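Long-range contact in tungstate ABC transporter, periplasmic tungstate-binding protein (Geobacter sulfurreducens, PDB 3LR1), which probably binds tungstate in the periplasm and delivers it to an ABC transporter for uptake into the cell: residues K79-N84 and Y199-V204. Residues are numbered along the deposited sequence; the frame is centred on the assembly and turned at random.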
loop_
_atom_site.group_PDB
_atom_site.type_symbol
_atom_site.label_atom_id
_atom_site.label_comp_id
_atom_site.label_asym_id
_atom_site.label_seq_id
_atom_site.Cartn_x
_atom_site.Cartn_y
_atom_site.Cartn_z
ATOM N N LYS A 79 8.220 11.461 6.039
ATOM C CA LYS A 79 7.286 12.363 5.388
ATOM C C LYS A 79 6.108 11.613 4.812
ATOM O O LYS A 79 6.250 10.516 4.257
ATOM C CB LYS A 79 8.003 13.196 4.314
ATOM C CG LYS A 79 8.939 14.269 4.849
ATOM C CD LYS A 79 8.240 15.626 4.947
ATOM C CE LYS A 79 7.852 16.256 3.535
ATOM N NZ LYS A 79 6.582 17.172 3.480
ATOM N N ASP A 80 4.931 12.208 4.927
ATOM C CA ASP A 80 3.742 11.703 4.299
ATOM C C ASP A 80 3.864 11.907 2.821
ATOM O O ASP A 80 4.258 13.003 2.345
ATOM C CB ASP A 80 2.469 12.513 4.705
ATOM C CG ASP A 80 1.903 12.142 6.086
ATOM O OD1 ASP A 80 2.205 11.070 6.629
ATOM O OD2 ASP A 80 1.084 12.945 6.618
ATOM N N VAL A 81 3.431 10.891 2.100
ATOM C CA VAL A 81 3.321 10.895 0.676
ATOM C C VAL A 81 1.871 10.513 0.389
ATOM O O VAL A 81 1.453 9.343 0.522
ATOM C CB VAL A 81 4.271 9.890 0.023
ATOM C CG1 VAL A 81 3.993 9.825 -1.476
ATOM C CG2 VAL A 81 5.686 10.242 0.333
HETATM N N MSE A 82 1.089 11.538 0.036
HETATM C CA MSE A 82 -0.331 11.357 -0.116
HETATM C C MSE A 82 -0.510 10.723 -1.445
HETATM O O MSE A 82 -0.230 11.325 -2.481
HETATM C CB MSE A 82 -1.076 12.693 -0.028
HETATM C CG MSE A 82 -0.959 13.336 1.405
HETATM SE SE MSE A 82 -1.896 12.286 2.829
HETATM C CE MSE A 82 -0.329 12.186 3.785
ATOM N N TYR A 83 -1.011 9.498 -1.431
ATOM C CA TYR A 83 -1.216 8.792 -2.686
ATOM C C TYR A 83 -2.205 7.697 -2.491
ATOM O O TYR A 83 -2.271 7.103 -1.420
ATOM C CB TYR A 83 0.112 8.196 -3.186
ATOM C CG TYR A 83 -0.066 7.190 -4.271
ATOM C CD1 TYR A 83 -0.661 7.543 -5.452
ATOM C CD2 TYR A 83 0.379 5.893 -4.117
ATOM C CE1 TYR A 83 -0.864 6.603 -6.494
ATOM C CE2 TYR A 83 0.206 4.931 -5.142
ATOM C CZ TYR A 83 -0.441 5.305 -6.324
ATOM O OH TYR A 83 -0.677 4.429 -7.368
ATOM N N ASN A 84 -2.969 7.415 -3.534
ATOM C CA ASN A 84 -3.804 6.263 -3.604
ATOM C C ASN A 84 -5.067 6.358 -2.747
ATOM O O ASN A 84 -5.191 7.289 -1.858
ATOM C CB ASN A 84 -2.988 5.042 -3.182
ATOM C CG ASN A 84 -3.314 3.776 -3.989
ATOM O OD1 ASN A 84 -4.349 3.664 -4.650
ATOM N ND2 ASN A 84 -2.458 2.785 -3.848
ATOM N N TYR A 199 1.073 7.414 2.721
ATOM C CA TYR A 199 2.221 6.559 2.723
ATOM C C TYR A 199 3.199 7.293 3.537
ATOM O O TYR A 199 3.166 8.516 3.545
ATOM C CB TYR A 199 2.811 6.294 1.337
ATOM C CG TYR A 199 1.991 5.313 0.567
ATOM C CD1 TYR A 199 2.461 4.024 0.288
ATOM C CD2 TYR A 199 0.735 5.655 0.136
ATOM C CE1 TYR A 199 1.679 3.126 -0.414
ATOM C CE2 TYR A 199 -0.042 4.776 -0.565
ATOM C CZ TYR A 199 0.441 3.515 -0.845
ATOM O OH TYR A 199 -0.330 2.649 -1.526
ATOM N N GLY A 200 4.080 6.568 4.199
ATOM C CA GLY A 200 5.274 7.153 4.785
ATOM C C GLY A 200 6.575 6.763 4.071
ATOM O O GLY A 200 6.775 5.613 3.708
ATOM N N ILE A 201 7.425 7.750 3.832
ATOM C CA ILE A 201 8.740 7.571 3.263
ATOM C C ILE A 201 9.731 8.039 4.337
ATOM O O ILE A 201 9.531 9.100 4.932
ATOM C CB ILE A 201 8.910 8.275 1.868
ATOM C CG1 ILE A 201 10.182 7.740 1.201
ATOM C CG2 ILE A 201 8.889 9.836 1.967
ATOM C CD1 ILE A 201 10.308 8.092 -0.311
HETATM N N MSE A 202 10.748 7.216 4.624
HETATM C CA MSE A 202 11.638 7.424 5.795
HETATM C C MSE A 202 13.033 7.007 5.399
HETATM O O MSE A 202 13.196 6.061 4.632
HETATM C CB MSE A 202 11.205 6.573 6.996
HETATM C CG MSE A 202 9.818 6.745 7.421
HETATM SE SE MSE A 202 9.289 5.375 8.665
HETATM C CE MSE A 202 9.059 3.731 7.680
ATOM N N ALA A 203 14.021 7.721 5.913
ATOM C CA ALA A 203 15.426 7.405 5.742
ATOM C C ALA A 203 15.858 6.529 6.913
ATOM O O ALA A 203 15.456 6.778 8.089
ATOM C CB ALA A 203 16.252 8.689 5.646
ATOM N N VAL A 204 16.656 5.496 6.594
ATOM C CA VAL A 204 17.264 4.607 7.570
ATOM C C VAL A 204 18.354 5.431 8.277
ATOM O O VAL A 204 19.150 6.151 7.623
ATOM C CB VAL A 204 17.849 3.358 6.928
ATOM C CG1 VAL A 204 18.611 2.523 7.963
ATOM C CG2 VAL A 204 16.700 2.517 6.329
#
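Tyr199 lays its ring against the end of segment 79-84. Tyr83 O lies at the edge of this ring, in its plane and 3.3 Å from CE2 of Tyr199. Tyr83 CD2 touches Tyr199 CE2 at 3.7 Å, the two rings oblique to each other with their planes at 40°. At the far end, Asn84 ND2 gives its N-H to Tyr199 OH over 3.2 Å, amide and ring planes only 7° apart. CG of Tyr199, anti to its own carbonyl carbon, carries the ring toward Tyr83 and Asn84, while CB rests 4.1 Å from Val81 CB. The next residue on this face, Ile201, presses CG2 on Val81 CG2 at 3.6 Å.

Backbone bonds from Val81 N to Tyr199 O and from Lys79 N to Ile201 O, each answered by a return bond, hold the antiparallel strands side by side around the non-hydrogen-bonded pair Asp80-Gly200; the bond from Tyr199 N to Val81 O is the most bent, at 135°. Phe59 of the neighbouring strand 57-60 touches Val81, Ile201 and the Tyr199 ring, and helix 214-224 covers the aliphatic side chains. Asn84 has further bonds, ND2 to Asp171 OD2 and OD1 to Gly173 N; Tyr83 OH reaches Ser18.

A leucine in place of Tyr199 would probably leave Asn84 ND2 without its phenol partner and open a gap beside Tyr83. The Tyr199 side chain lies about 6 Å from a bound tungsten ion, consistent with a place near the tungstate site. There the phenol oxygen accepts from an amide itself tied to Asp171 and Gly173, which probably fixes the rotation of both groups.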